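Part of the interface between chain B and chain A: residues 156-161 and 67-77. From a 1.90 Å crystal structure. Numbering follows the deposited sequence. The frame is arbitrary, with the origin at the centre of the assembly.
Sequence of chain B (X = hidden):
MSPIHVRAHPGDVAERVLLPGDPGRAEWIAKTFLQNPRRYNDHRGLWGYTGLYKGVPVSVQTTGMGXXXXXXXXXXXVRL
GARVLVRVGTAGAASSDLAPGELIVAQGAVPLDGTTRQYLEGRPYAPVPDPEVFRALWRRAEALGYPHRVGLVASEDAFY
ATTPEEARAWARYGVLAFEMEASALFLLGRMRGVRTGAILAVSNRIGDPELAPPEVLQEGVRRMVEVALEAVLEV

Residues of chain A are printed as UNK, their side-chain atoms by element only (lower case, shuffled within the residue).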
ATOM      1  N   GLU B 156       5.261  15.777   8.277  1.00  9.02           N
ATOM      2  CA  GLU B 156       6.134  14.839   7.574  1.00 11.76           C
ATOM      3  C   GLU B 156       7.248  14.293   8.458  1.00 11.26           C
ATOM      4  O   GLU B 156       7.502  14.814   9.547  1.00 13.10           O
ATOM      5  CB  GLU B 156       6.752  15.532   6.363  1.00 11.88           C
ATOM      6  CG  GLU B 156       7.584  16.734   6.745  1.00 14.76           C
ATOM      7  CD  GLU B 156       8.271  17.364   5.564  1.00 19.90           C
ATOM      8  OE1 GLU B 156       8.904  18.421   5.748  1.00 18.66           O
ATOM      9  OE2 GLU B 156       8.182  16.796   4.456  1.00 22.62           O
ATOM     10  N   ASP B 157       7.917  13.253   7.964  1.00 10.30           N
ATOM     11  CA  ASP B 157       9.019  12.596   8.671  1.00 11.78           C
ATOM     12  C   ASP B 157      10.394  13.001   8.147  1.00 12.65           C
ATOM     13  O   ASP B 157      11.326  13.194   8.928  1.00 13.62           O
ATOM     14  CB  ASP B 157       8.902  11.070   8.544  1.00 12.21           C
ATOM     15  CG  ASP B 157       7.925  10.465   9.533  1.00 15.55           C
ATOM     16  OD1 ASP B 157       7.576   9.278   9.358  1.00 18.22           O
ATOM     17  OD2 ASP B 157       7.515  11.162  10.484  1.00 13.16           O
ATOM     18  N   ALA B 158      10.520  13.113   6.826  1.00 11.74           N
ATOM     19  CA  ALA B 158      11.800  13.451   6.196  1.00 12.01           C
ATOM     20  C   ALA B 158      11.935  14.908   5.760  1.00 13.84           C
ATOM     21  O   ALA B 158      11.685  15.256   4.604  1.00 13.01           O
ATOM     22  CB  ALA B 158      12.051  12.521   5.004  1.00  8.66           C
ATOM     23  N   PHE B 159      12.354  15.744   6.706  1.00 10.93           N
ATOM     24  CA  PHE B 159      12.554  17.177   6.499  1.00 12.96           C
ATOM     25  C   PHE B 159      13.293  17.491   5.195  1.00 13.09           C
ATOM     26  O   PHE B 159      12.884  18.364   4.430  1.00 13.96           O
ATOM     27  CB  PHE B 159      13.356  17.730   7.687  1.00 14.56           C
ATOM     28  CG  PHE B 159      13.526  19.224   7.680  1.00 16.22           C
ATOM     29  CD1 PHE B 159      12.552  20.054   8.229  1.00 20.97           C
ATOM     30  CD2 PHE B 159      14.668  19.804   7.136  1.00 14.40           C
ATOM     31  CE1 PHE B 159      12.716  21.442   8.239  1.00 23.52           C
ATOM     32  CE2 PHE B 159      14.841  21.194   7.139  1.00 18.00           C
ATOM     33  CZ  PHE B 159      13.866  22.012   7.690  1.00 19.89           C
ATOM     34  N   TYR B 160      14.380  16.772   4.942  1.00 13.01           N
ATOM     35  CA  TYR B 160      15.183  17.025   3.757  1.00 12.80           C
ATOM     36  C   TYR B 160      14.773  16.302   2.478  1.00 15.08           C
ATOM     37  O   TYR B 160      15.467  16.392   1.476  1.00 18.55           O
ATOM     38  CB  TYR B 160      16.664  16.756   4.071  1.00 11.47           C
ATOM     39  CG  TYR B 160      17.273  17.813   4.970  1.00 13.26           C
ATOM     40  CD1 TYR B 160      17.485  17.578   6.332  1.00 13.41           C
ATOM     41  CD2 TYR B 160      17.575  19.079   4.465  1.00 15.64           C
ATOM     42  CE1 TYR B 160      17.985  18.587   7.168  1.00 12.52           C
ATOM     43  CE2 TYR B 160      18.068  20.088   5.289  1.00 14.24           C
ATOM     44  CZ  TYR B 160      18.269  19.840   6.635  1.00 14.21           C
ATOM     45  OH  TYR B 160      18.733  20.859   7.439  1.00 16.35           O
ATOM     46  N   ALA B 161      13.644  15.604   2.503  1.00 15.20           N
ATOM     47  CA  ALA B 161      13.174  14.896   1.318  1.00 17.51           C
ATOM     48  C   ALA B 161      12.245  15.763   0.464  1.00 18.17           C
ATOM     49  O   ALA B 161      12.261  15.681  -0.763  1.00 19.69           O
ATOM     50  CB  ALA B 161      12.446  13.612   1.728  1.00 15.29           C
TER
ATOM     51  N   UNK A  67      13.494   8.473  13.895  1.00  9.55           N
ATOM     52  CA  UNK A  67      14.187   8.649  12.620  1.00 11.44           C
ATOM     53  C   UNK A  67      14.031  10.044  12.024  1.00 11.08           C
ATOM     54  O   UNK A  67      14.898  10.500  11.287  1.00 12.91           O
ATOM     55  c   UNK A  67      13.748   7.597  11.574  1.00 11.46           C
ATOM     56  c   UNK A  67      14.334   6.230  11.918  1.00 11.03           C
ATOM     57  o   UNK A  67      12.319   7.520  11.526  1.00 10.28           O
ATOM     58  N   UNK A  68      12.923  10.743  12.328  1.00 10.69           N
ATOM     59  CA  UNK A  68      12.832  12.081  11.734  1.00 11.07           C
ATOM     60  C   UNK A  68      13.910  13.010  12.300  1.00 11.45           C
ATOM     61  O   UNK A  68      14.535  13.772  11.567  1.00 11.35           O
ATOM     62  c   UNK A  68      11.611  10.307  12.840  1.00 12.32           C
ATOM     63  c   UNK A  68      10.658  11.230  12.099  1.00  9.80           C
ATOM     64  c   UNK A  68      11.418  12.527  12.104  1.00 12.49           C
ATOM     65  N   UNK A  69      14.121  12.933  13.610  1.00 12.19           N
ATOM     66  CA  UNK A  69      15.117  13.763  14.283  1.00 11.73           C
ATOM     67  C   UNK A  69      16.515  13.309  13.869  1.00 10.74           C
ATOM     68  O   UNK A  69      17.376  14.130  13.529  1.00  9.09           O
ATOM     69  o   UNK A  69      15.742  14.604  16.493  1.00 14.05           O
ATOM     70  c   UNK A  69      14.951  13.648  15.809  1.00 12.45           C
ATOM     71  N   UNK A  70      16.730  11.997  13.880  1.00  9.16           N
ATOM     72  CA  UNK A  70      18.027  11.428  13.506  1.00 11.04           C
ATOM     73  C   UNK A  70      18.404  11.765  12.061  1.00 10.82           C
ATOM     74  O   UNK A  70      19.553  12.101  11.781  1.00  9.55           O
ATOM     75  c   UNK A  70      18.008   9.906  13.701  1.00  8.18           C
ATOM     76  N   UNK A  71      17.437  11.669  11.145  1.00 10.53           N
ATOM     77  CA  UNK A  71      17.691  11.965   9.737  1.00 10.25           C
ATOM     78  C   UNK A  71      18.133  13.421   9.561  1.00  9.50           C
ATOM     79  O   UNK A  71      19.053  13.711   8.800  1.00  9.02           O
ATOM     80  c   UNK A  71      16.435  11.682   8.900  1.00 10.16           C
ATOM     81  N   UNK A  72      17.473  14.336  10.261  1.00 10.92           N
ATOM     82  CA  UNK A  72      17.838  15.746  10.185  1.00 12.68           C
ATOM     83  C   UNK A  72      19.289  15.897  10.642  1.00 11.36           C
ATOM     84  O   UNK A  72      20.099  16.537   9.977  1.00 11.99           O
ATOM     85  c   UNK A  72      16.930  16.618  11.099  1.00 14.33           C
ATOM     86  c   UNK A  72      15.573  16.846  10.427  1.00 14.45           C
ATOM     87  c   UNK A  72      14.519  17.445  11.355  1.00 12.65           C
ATOM     88  c   UNK A  72      17.607  17.945  11.411  1.00 10.38           C
ATOM     89  N   UNK A  73      19.617  15.287  11.774  1.00  9.14           N
ATOM     90  CA  UNK A  73      20.970  15.385  12.303  1.00 10.75           C
ATOM     91  C   UNK A  73      22.012  14.754  11.364  1.00 11.78           C
ATOM     92  O   UNK A  73      23.050  15.356  11.097  1.00 12.66           O
ATOM     93  c   UNK A  73      22.495  14.695  14.195  1.00 11.06           C
ATOM     94  c   UNK A  73      21.047  14.759  13.719  1.00  9.48           C
ATOM     95  c   UNK A  73      20.222  15.604  14.695  1.00 13.32           C
ATOM     96  N   UNK A  74      21.729  13.559  10.852  1.00 11.04           N
ATOM     97  CA  UNK A  74      22.662  12.891   9.942  1.00 11.46           C
ATOM     98  C   UNK A  74      22.869  13.700   8.657  1.00 11.59           C
ATOM     99  O   UNK A  74      24.000  13.880   8.207  1.00 10.29           O
ATOM    100  c   UNK A  74      22.170  11.460   9.573  1.00 11.91           C
ATOM    101  c   UNK A  74      22.141  10.588  10.821  1.00 11.45           C
ATOM    102  c   UNK A  74      23.095  10.827   8.532  1.00  5.56           C
ATOM    103  N   UNK A  75      21.782  14.181   8.061  1.00 11.94           N
ATOM    104  CA  UNK A  75      21.891  14.974   6.836  1.00 11.67           C
ATOM    105  C   UNK A  75      22.794  16.181   7.053  1.00 13.70           C
ATOM    106  O   UNK A  75      23.650  16.483   6.222  1.00 14.73           O
ATOM    107  c   UNK A  75      19.739  14.112   4.379  1.00 13.91           C
ATOM    108  o   UNK A  75      20.855  14.265   3.836  1.00 12.60           O
ATOM    109  o   UNK A  75      18.718  13.765   3.750  1.00 12.85           O
ATOM    110  c   UNK A  75      20.506  15.456   6.381  1.00 13.71           C
ATOM    111  c   UNK A  75      19.610  14.342   5.873  1.00  9.60           C
ATOM    112  N   UNK A  76      22.604  16.872   8.174  1.00 11.22           N
ATOM    113  CA  UNK A  76      23.401  18.052   8.468  1.00  8.97           C
ATOM    114  C   UNK A  76      24.851  17.706   8.813  1.00 10.72           C
ATOM    115  O   UNK A  76      25.768  18.422   8.418  1.00 11.51           O
ATOM    116  c   UNK A  76      21.427  19.527   9.068  1.00 13.37           C
ATOM    117  c   UNK A  76      20.682  20.342  10.112  1.00 15.01           C
ATOM    118  c   UNK A  76      22.724  18.868   9.575  1.00  8.99           C
ATOM    119  o   UNK A  76      19.513  20.681   9.845  1.00 13.75           O
ATOM    120  o   UNK A  76      21.252  20.654  11.182  1.00 13.33           O
ATOM    121  N   UNK A  77      25.059  16.608   9.532  1.00 10.80           N
ATOM    122  CA  UNK A  77      26.411  16.187   9.880  1.00 13.71           C
ATOM    123  C   UNK A  77      27.191  15.856   8.615  1.00 13.27           C
ATOM    124  O   UNK A  77      28.380  16.159   8.518  1.00 13.30           O
ATOM    125  c   UNK A  77      26.385  14.954  10.785  1.00 13.33           C
ATOM    126  c   UNK A  77      25.889  13.821  12.946  1.00 13.55           C
ATOM    127  c   UNK A  77      27.162  15.985  12.920  1.00 15.54           C
ATOM    128  c   UNK A  77      26.051  15.172  12.259  1.00 15.37           C
TER
HETATM  129  O   HOH W   1       9.677   8.160  10.906  1.00 17.87           O
HETATM  130  O   HOH W   2      13.692  14.202   9.005  1.00  9.46           O

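Position 67 of chain A has three side-chain atoms: a first carbon that carries one oxygen and one carbon. Its oxygen lies 2.8 Å from water 1, which also sits 2.8 Å from B:Asp157 OD1 in a weak hydrogen bond. A branched carbon with a hydroxyl is threonine, A:Thr67.

Position 68 has three carbons closing a ring onto the backbone N. Its CB lies 3.2 Å from B:Asp157 O and the next ring carbon 3.5 Å from B:Asp157 OD2. Its CA lies 3.4 Å from B:Asp157 O, a CA-H...O contact. The ring makes it proline, A:Pro68.

Position 69 carries one carbon and then one oxygen, and its CA-to-CB bond points away from chain B: A:Ser69. Position 70 has a lone carbon out of reach of the partner, A:Ala70. Position 71 again has one carbon; it points toward chain B, but its CB stays 5.3 Å from B:Asp157 O, a small residue making no contact, A:Ala71.

Position 72 has four carbons, forked at the first, with one arm two carbons long. The first carbon of that arm lies 3.6 Å from B:Phe159 CB, while the one-carbon arm lies 4.3 Å from B:Tyr160 CE1. That is isoleucine, A:Ile72.

Positions 73 and 74 each show one carbon carrying two more, the mark of valine. A:Val73 points its CA-to-CB bond away and A:Val74 is out of reach.

Position 75 has three carbons, the third bearing two oxygens, one of them 3.6 Å from B:Tyr160 CB. It is glutamate, A:Glu75, and both its oxygens are hydrogen-bonded elsewhere in the structure. Position 76 has the same atoms, but here one oxygen comes within 2.5 Å of B:Tyr160 OH: A:Glu76. Its CA-to-CB bond runs sideways, yet its end comes nearer. Position 77 has four carbons forked at the second, leucine, and A:Leu77 is out of reach.

The rule is a helix read along one side: 68, 72, 75 and 76 meet a loop with no regular structure. Near 68, water 2 ties the backbones together, donating to A:Pro68 O (2.7 Å) and B:Asp157 O (2.6 Å) and accepting from B:Phe159 N (3.1 Å). It uses a proline carbonyl whose helical bond from A:Ile72 N is a long 3.3 Å to A:Pro68 O. Apolar packing follows at 72, and at the far end the short hydrogen bond from B:Tyr160 OH to A:Glu76 OE2 meets the tyrosine ring at its edge, near its plane, as suits a phenol donor.

Chain A (67-77) TPSAAIVVEEL
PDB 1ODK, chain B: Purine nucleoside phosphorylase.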